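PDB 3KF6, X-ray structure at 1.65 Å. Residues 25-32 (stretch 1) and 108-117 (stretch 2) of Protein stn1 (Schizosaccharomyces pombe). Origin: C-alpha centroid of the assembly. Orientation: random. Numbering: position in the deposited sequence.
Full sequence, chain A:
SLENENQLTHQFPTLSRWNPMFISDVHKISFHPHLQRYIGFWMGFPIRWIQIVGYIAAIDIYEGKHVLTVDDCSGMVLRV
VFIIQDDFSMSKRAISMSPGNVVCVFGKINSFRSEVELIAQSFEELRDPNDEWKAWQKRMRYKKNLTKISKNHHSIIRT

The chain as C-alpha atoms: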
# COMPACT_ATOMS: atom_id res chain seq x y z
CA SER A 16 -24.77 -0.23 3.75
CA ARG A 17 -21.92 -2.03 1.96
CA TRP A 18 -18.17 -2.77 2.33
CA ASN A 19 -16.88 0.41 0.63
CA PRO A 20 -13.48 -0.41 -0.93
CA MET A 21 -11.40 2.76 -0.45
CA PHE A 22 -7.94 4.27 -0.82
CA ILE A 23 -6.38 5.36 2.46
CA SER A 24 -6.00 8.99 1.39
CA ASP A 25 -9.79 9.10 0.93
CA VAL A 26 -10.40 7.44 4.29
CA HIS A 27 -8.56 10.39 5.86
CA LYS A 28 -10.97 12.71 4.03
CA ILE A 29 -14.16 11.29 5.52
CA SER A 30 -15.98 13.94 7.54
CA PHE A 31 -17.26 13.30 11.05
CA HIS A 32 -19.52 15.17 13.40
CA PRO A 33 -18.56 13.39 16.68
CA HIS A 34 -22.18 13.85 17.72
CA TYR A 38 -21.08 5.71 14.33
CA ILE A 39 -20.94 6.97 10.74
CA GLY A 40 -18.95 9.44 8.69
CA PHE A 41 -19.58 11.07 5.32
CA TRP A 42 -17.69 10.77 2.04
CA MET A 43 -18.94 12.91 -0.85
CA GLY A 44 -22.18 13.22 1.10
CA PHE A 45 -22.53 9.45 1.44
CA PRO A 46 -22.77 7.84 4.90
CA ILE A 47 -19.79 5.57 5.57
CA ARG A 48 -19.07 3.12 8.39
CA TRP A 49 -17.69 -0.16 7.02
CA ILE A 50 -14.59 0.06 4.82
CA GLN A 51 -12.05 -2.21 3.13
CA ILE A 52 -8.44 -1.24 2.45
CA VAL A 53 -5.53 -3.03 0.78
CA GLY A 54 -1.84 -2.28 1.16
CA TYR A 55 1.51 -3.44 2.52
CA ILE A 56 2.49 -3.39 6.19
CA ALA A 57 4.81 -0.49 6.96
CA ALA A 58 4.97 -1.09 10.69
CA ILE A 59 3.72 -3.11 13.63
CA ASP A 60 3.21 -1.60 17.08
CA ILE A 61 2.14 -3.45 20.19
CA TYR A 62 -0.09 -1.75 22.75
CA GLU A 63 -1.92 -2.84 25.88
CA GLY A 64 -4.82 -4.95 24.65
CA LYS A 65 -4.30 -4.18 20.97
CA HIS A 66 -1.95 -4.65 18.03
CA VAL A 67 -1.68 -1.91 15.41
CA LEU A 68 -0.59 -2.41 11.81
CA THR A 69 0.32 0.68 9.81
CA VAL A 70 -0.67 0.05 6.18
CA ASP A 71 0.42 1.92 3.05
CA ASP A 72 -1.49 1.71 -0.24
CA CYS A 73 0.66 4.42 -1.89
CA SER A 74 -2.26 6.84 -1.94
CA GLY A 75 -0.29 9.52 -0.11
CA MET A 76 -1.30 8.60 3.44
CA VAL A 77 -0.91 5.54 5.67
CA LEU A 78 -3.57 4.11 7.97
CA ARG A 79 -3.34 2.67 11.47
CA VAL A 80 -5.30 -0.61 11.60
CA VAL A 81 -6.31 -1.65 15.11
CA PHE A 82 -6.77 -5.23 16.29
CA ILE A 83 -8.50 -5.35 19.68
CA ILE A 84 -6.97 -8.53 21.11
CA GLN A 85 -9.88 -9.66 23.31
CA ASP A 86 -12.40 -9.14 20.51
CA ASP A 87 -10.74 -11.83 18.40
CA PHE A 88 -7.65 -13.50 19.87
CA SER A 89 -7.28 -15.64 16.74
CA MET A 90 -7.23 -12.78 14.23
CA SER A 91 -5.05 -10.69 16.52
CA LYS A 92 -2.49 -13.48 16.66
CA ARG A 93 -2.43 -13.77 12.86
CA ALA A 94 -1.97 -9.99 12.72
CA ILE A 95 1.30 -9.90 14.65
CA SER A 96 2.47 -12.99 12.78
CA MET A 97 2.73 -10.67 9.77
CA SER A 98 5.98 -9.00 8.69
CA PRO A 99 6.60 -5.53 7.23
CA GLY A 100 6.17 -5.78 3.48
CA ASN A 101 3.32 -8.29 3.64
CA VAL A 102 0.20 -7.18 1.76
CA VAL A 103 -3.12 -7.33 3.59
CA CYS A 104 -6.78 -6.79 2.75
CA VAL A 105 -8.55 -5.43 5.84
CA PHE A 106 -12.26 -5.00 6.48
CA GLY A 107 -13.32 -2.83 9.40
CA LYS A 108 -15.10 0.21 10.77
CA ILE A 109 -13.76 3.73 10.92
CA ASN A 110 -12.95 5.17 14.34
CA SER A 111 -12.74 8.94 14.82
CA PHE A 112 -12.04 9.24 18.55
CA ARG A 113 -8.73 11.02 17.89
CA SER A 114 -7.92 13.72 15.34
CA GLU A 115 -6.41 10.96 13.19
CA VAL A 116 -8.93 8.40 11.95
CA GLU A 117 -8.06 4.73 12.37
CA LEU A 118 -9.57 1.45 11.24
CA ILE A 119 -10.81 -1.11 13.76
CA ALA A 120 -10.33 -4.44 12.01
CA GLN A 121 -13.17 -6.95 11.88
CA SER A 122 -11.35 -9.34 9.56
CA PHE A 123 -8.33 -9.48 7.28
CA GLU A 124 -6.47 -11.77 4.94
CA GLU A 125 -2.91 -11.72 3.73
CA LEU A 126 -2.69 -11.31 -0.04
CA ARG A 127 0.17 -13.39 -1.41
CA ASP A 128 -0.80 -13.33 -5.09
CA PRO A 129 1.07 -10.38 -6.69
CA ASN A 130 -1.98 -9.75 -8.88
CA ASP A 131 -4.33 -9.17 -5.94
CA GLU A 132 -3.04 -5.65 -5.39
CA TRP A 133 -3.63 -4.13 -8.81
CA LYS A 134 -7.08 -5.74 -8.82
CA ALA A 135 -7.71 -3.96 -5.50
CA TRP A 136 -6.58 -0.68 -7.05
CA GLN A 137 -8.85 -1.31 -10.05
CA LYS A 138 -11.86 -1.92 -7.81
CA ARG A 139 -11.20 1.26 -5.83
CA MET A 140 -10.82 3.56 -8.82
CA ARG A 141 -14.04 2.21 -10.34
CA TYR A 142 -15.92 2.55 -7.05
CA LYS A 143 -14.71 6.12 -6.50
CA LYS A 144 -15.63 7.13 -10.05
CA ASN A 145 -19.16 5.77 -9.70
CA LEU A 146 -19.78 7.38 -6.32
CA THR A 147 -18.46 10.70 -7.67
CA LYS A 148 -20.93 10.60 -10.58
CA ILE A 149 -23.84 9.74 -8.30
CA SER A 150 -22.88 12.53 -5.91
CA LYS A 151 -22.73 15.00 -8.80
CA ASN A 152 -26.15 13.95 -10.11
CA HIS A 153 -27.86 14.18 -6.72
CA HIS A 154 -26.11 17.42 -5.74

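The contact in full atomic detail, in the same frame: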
# COMPACT_ATOMS: atom_id res chain seq x y z
N ASP A 25 -8.38 8.72 0.89
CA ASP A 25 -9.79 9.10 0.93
C ASP A 25 -10.40 8.81 2.29
O ASP A 25 -11.32 9.51 2.74
CB ASP A 25 -10.58 8.39 -0.18
CG ASP A 25 -10.22 8.91 -1.56
OD1 ASP A 25 -10.07 10.14 -1.70
OD2 ASP A 25 -10.11 8.10 -2.51
N VAL A 26 -9.90 7.77 2.96
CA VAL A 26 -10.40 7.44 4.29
C VAL A 26 -10.12 8.64 5.20
O VAL A 26 -10.98 9.04 6.00
CB VAL A 26 -9.70 6.17 4.84
CG1 VAL A 26 -10.12 5.91 6.28
CG2 VAL A 26 -10.08 4.97 3.99
N HIS A 27 -8.94 9.23 5.06
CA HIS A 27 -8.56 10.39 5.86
C HIS A 27 -9.34 11.65 5.50
O HIS A 27 -9.21 12.68 6.16
CB HIS A 27 -7.06 10.67 5.71
CG HIS A 27 -6.19 9.76 6.52
ND1 HIS A 27 -6.03 9.89 7.88
CD2 HIS A 27 -5.44 8.69 6.16
CE1 HIS A 27 -5.23 8.94 8.33
NE2 HIS A 27 -4.85 8.20 7.30
N LYS A 28 -10.17 11.56 4.46
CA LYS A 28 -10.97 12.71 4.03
C LYS A 28 -12.43 12.60 4.44
O LYS A 28 -13.22 13.51 4.20
CB LYS A 28 -10.87 12.87 2.51
CG LYS A 28 -9.51 13.36 2.04
CD LYS A 28 -9.46 13.48 0.53
CE LYS A 28 -8.07 13.91 0.07
NZ LYS A 28 -7.96 13.93 -1.42
N ILE A 29 -12.79 11.48 5.06
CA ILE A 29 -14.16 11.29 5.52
C ILE A 29 -14.44 12.31 6.62
O ILE A 29 -13.61 12.52 7.50
CB ILE A 29 -14.38 9.87 6.08
CG1 ILE A 29 -14.19 8.83 4.97
CG2 ILE A 29 -15.78 9.74 6.68
CD1 ILE A 29 -14.19 7.39 5.46
N SER A 30 -15.60 12.94 6.55
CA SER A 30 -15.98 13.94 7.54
C SER A 30 -16.82 13.35 8.67
O SER A 30 -17.71 12.53 8.44
CB SER A 30 -16.75 15.08 6.87
OG SER A 30 -17.91 14.60 6.21
N PHE A 31 -16.52 13.77 9.89
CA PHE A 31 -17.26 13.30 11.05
C PHE A 31 -17.82 14.48 11.81
O PHE A 31 -17.34 15.61 11.72
CB PHE A 31 -16.37 12.49 11.99
CG PHE A 31 -15.93 11.17 11.43
CD1 PHE A 31 -14.82 11.08 10.61
CD2 PHE A 31 -16.65 10.02 11.73
CE1 PHE A 31 -14.43 9.85 10.08
CE2 PHE A 31 -16.26 8.79 11.22
CZ PHE A 31 -15.15 8.70 10.39
N HIS A 32 -18.86 14.19 12.57
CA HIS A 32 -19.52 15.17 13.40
C HIS A 32 -19.76 14.39 14.68
O HIS A 32 -20.89 14.02 14.99
CB HIS A 32 -20.81 15.63 12.73
CG HIS A 32 -20.57 16.36 11.43
ND1 HIS A 32 -19.88 17.54 11.36
CD2 HIS A 32 -20.86 16.01 10.15
CE1 HIS A 32 -19.74 17.90 10.09
NE2 HIS A 32 -20.33 16.99 9.34
N LYS A 108 -14.32 -1.01 10.62
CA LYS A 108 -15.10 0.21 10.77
C LYS A 108 -14.19 1.36 11.12
O LYS A 108 -13.17 1.18 11.79
CB LYS A 108 -16.17 0.04 11.85
CG LYS A 108 -15.65 -0.45 13.19
CD LYS A 108 -16.76 -0.43 14.24
CE LYS A 108 -16.35 -1.14 15.52
NZ LYS A 108 -16.22 -2.61 15.33
N ILE A 109 -14.55 2.55 10.65
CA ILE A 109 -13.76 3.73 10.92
C ILE A 109 -13.98 4.18 12.36
O ILE A 109 -15.08 4.06 12.90
CB ILE A 109 -14.15 4.88 9.98
CG1 ILE A 109 -15.66 4.89 9.76
CG2 ILE A 109 -13.39 4.74 8.67
CD1 ILE A 109 -16.15 5.97 8.81
N ASN A 110 -12.91 4.69 12.97
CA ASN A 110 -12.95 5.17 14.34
C ASN A 110 -12.39 6.58 14.34
O ASN A 110 -11.25 6.79 13.93
CB ASN A 110 -12.11 4.27 15.24
CG ASN A 110 -12.13 4.72 16.69
OD1 ASN A 110 -13.18 4.80 17.32
ND2 ASN A 110 -10.95 5.00 17.23
N SER A 111 -13.17 7.55 14.81
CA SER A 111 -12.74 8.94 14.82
C SER A 111 -12.60 9.56 16.21
O SER A 111 -12.83 10.75 16.39
CB SER A 111 -13.71 9.79 14.00
OG SER A 111 -15.03 9.71 14.53
N PHE A 112 -12.21 8.75 17.19
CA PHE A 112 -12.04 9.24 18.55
C PHE A 112 -10.96 10.31 18.61
O PHE A 112 -11.13 11.35 19.25
CB PHE A 112 -11.69 8.07 19.48
CG PHE A 112 -11.55 8.46 20.93
CD1 PHE A 112 -10.29 8.62 21.50
CD2 PHE A 112 -12.67 8.67 21.72
CE1 PHE A 112 -10.15 8.97 22.84
CE2 PHE A 112 -12.54 9.03 23.07
CZ PHE A 112 -11.28 9.18 23.62
N ARG A 113 -9.84 10.06 17.93
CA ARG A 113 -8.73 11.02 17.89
C ARG A 113 -8.77 11.83 16.60
O ARG A 113 -9.53 11.51 15.68
CB ARG A 113 -7.39 10.28 17.99
CG ARG A 113 -7.17 9.55 19.30
CD ARG A 113 -7.26 10.50 20.48
NE ARG A 113 -7.05 9.82 21.76
CZ ARG A 113 -7.17 10.40 22.94
NH1 ARG A 113 -7.51 11.68 23.02
NH2 ARG A 113 -6.95 9.71 24.05
N SER A 114 -7.96 12.88 16.53
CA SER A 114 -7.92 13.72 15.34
C SER A 114 -7.54 12.91 14.10
O SER A 114 -7.90 13.28 12.98
CB SER A 114 -6.93 14.87 15.53
OG SER A 114 -5.60 14.39 15.67
N GLU A 115 -6.81 11.82 14.30
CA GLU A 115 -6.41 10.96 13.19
C GLU A 115 -7.33 9.74 13.19
O GLU A 115 -7.39 9.01 14.18
CB GLU A 115 -4.96 10.50 13.34
CG GLU A 115 -4.45 9.69 12.15
CD GLU A 115 -3.07 9.12 12.37
OE1 GLU A 115 -2.24 9.80 13.01
OE2 GLU A 115 -2.80 8.00 11.89
N VAL A 116 -8.04 9.54 12.09
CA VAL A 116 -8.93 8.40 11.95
C VAL A 116 -8.11 7.12 11.91
O VAL A 116 -6.96 7.13 11.49
CB VAL A 116 -9.77 8.51 10.65
CG1 VAL A 116 -8.86 8.48 9.45
CG2 VAL A 116 -10.78 7.37 10.59
N GLU A 117 -8.71 6.03 12.37
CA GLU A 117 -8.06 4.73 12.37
C GLU A 117 -9.10 3.70 11.97
O GLU A 117 -10.29 3.99 11.94
CB GLU A 117 -7.48 4.40 13.75
CG GLU A 117 -8.44 4.66 14.90
CD GLU A 117 -7.88 4.20 16.24
OE1 GLU A 117 -6.69 4.47 16.51
OE2 GLU A 117 -8.63 3.58 17.01

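How do the two backbones lie against each other? Stretch 1 continues a helix that begins earlier in the chain, folds through a type I beta turn from Val26 to Ile29, and runs on as an extended segment to His32. The turn is closed by the backbone hydrogen bond from Ile29 N to Val26 O, 3.2 Å long. Stretch 2 is a hairpin-like excursion: Asn110 and Glu117 pair through Asn110 N to Glu117 O at 2.9 Å and Glu117 N to Asn110 O at 3.1 Å, so the chain goes out and comes back. The backbones stay well apart, with CA of His27 6.4 Å from CA of Val116 and CA of Phe31 7.3 Å from CA of Ser111. No hydrogen bond crosses the gap; side chains fill it.

What does Phe31 fill? Its CA-to-CB bond points toward stretch 2, and its ring enters a hollow formed by Ser111, Ile109 and Val116. Ser111 covers one face: its CB sits 3.6 Å from the centroid of the Phe31 ring, only 8° off the ring normal, a CH-pi contact in which a slightly positive C-H group meets the electron-rich ring. Ser111 OG also lies over that face, 3.2 Å from Phe31 CD2. At the far end of the ring, Phe31 CZ comes within 3.3 Å of Ile109 CD1, a tight apolar contact, while Phe31 CE1 is a looser 4.4 Å from Val116 CG2.

Which bump does stretch 2 offer in return? Ile109, buried and pointing toward stretch 1, meets Phe31 through CD1, Val26 through CG2, and Ile29 through both: CD1 lies 4.1 Å and CG2 4.2 Å from Ile29 CD1. Ile109 CG2 is also 4.2 Å from Val26 CG1. The branched side chain thus fits among three apolar residues, and what holds it there is dispersion and the exclusion of water rather than any directed bond.

How is the turn itself covered? Val116 points toward stretch 1 and spreads its two methyls over different neighbours: CG2 lies near the Phe31 ring, whereas CG1 lies 4.3 Å from Val26 CG1 and 3.5 Å from His27 ND1. The His27 side chain starts sideways, but its end comes nearer stretch 2, and Glu115 CG meets the ring edge 4.0 Å from His27 CE1. That approach uses the aliphatic part of Glu115, so it is a packing contact and not a salt bridge. His27 NE2 has its hydrogen bond elsewhere in the structure.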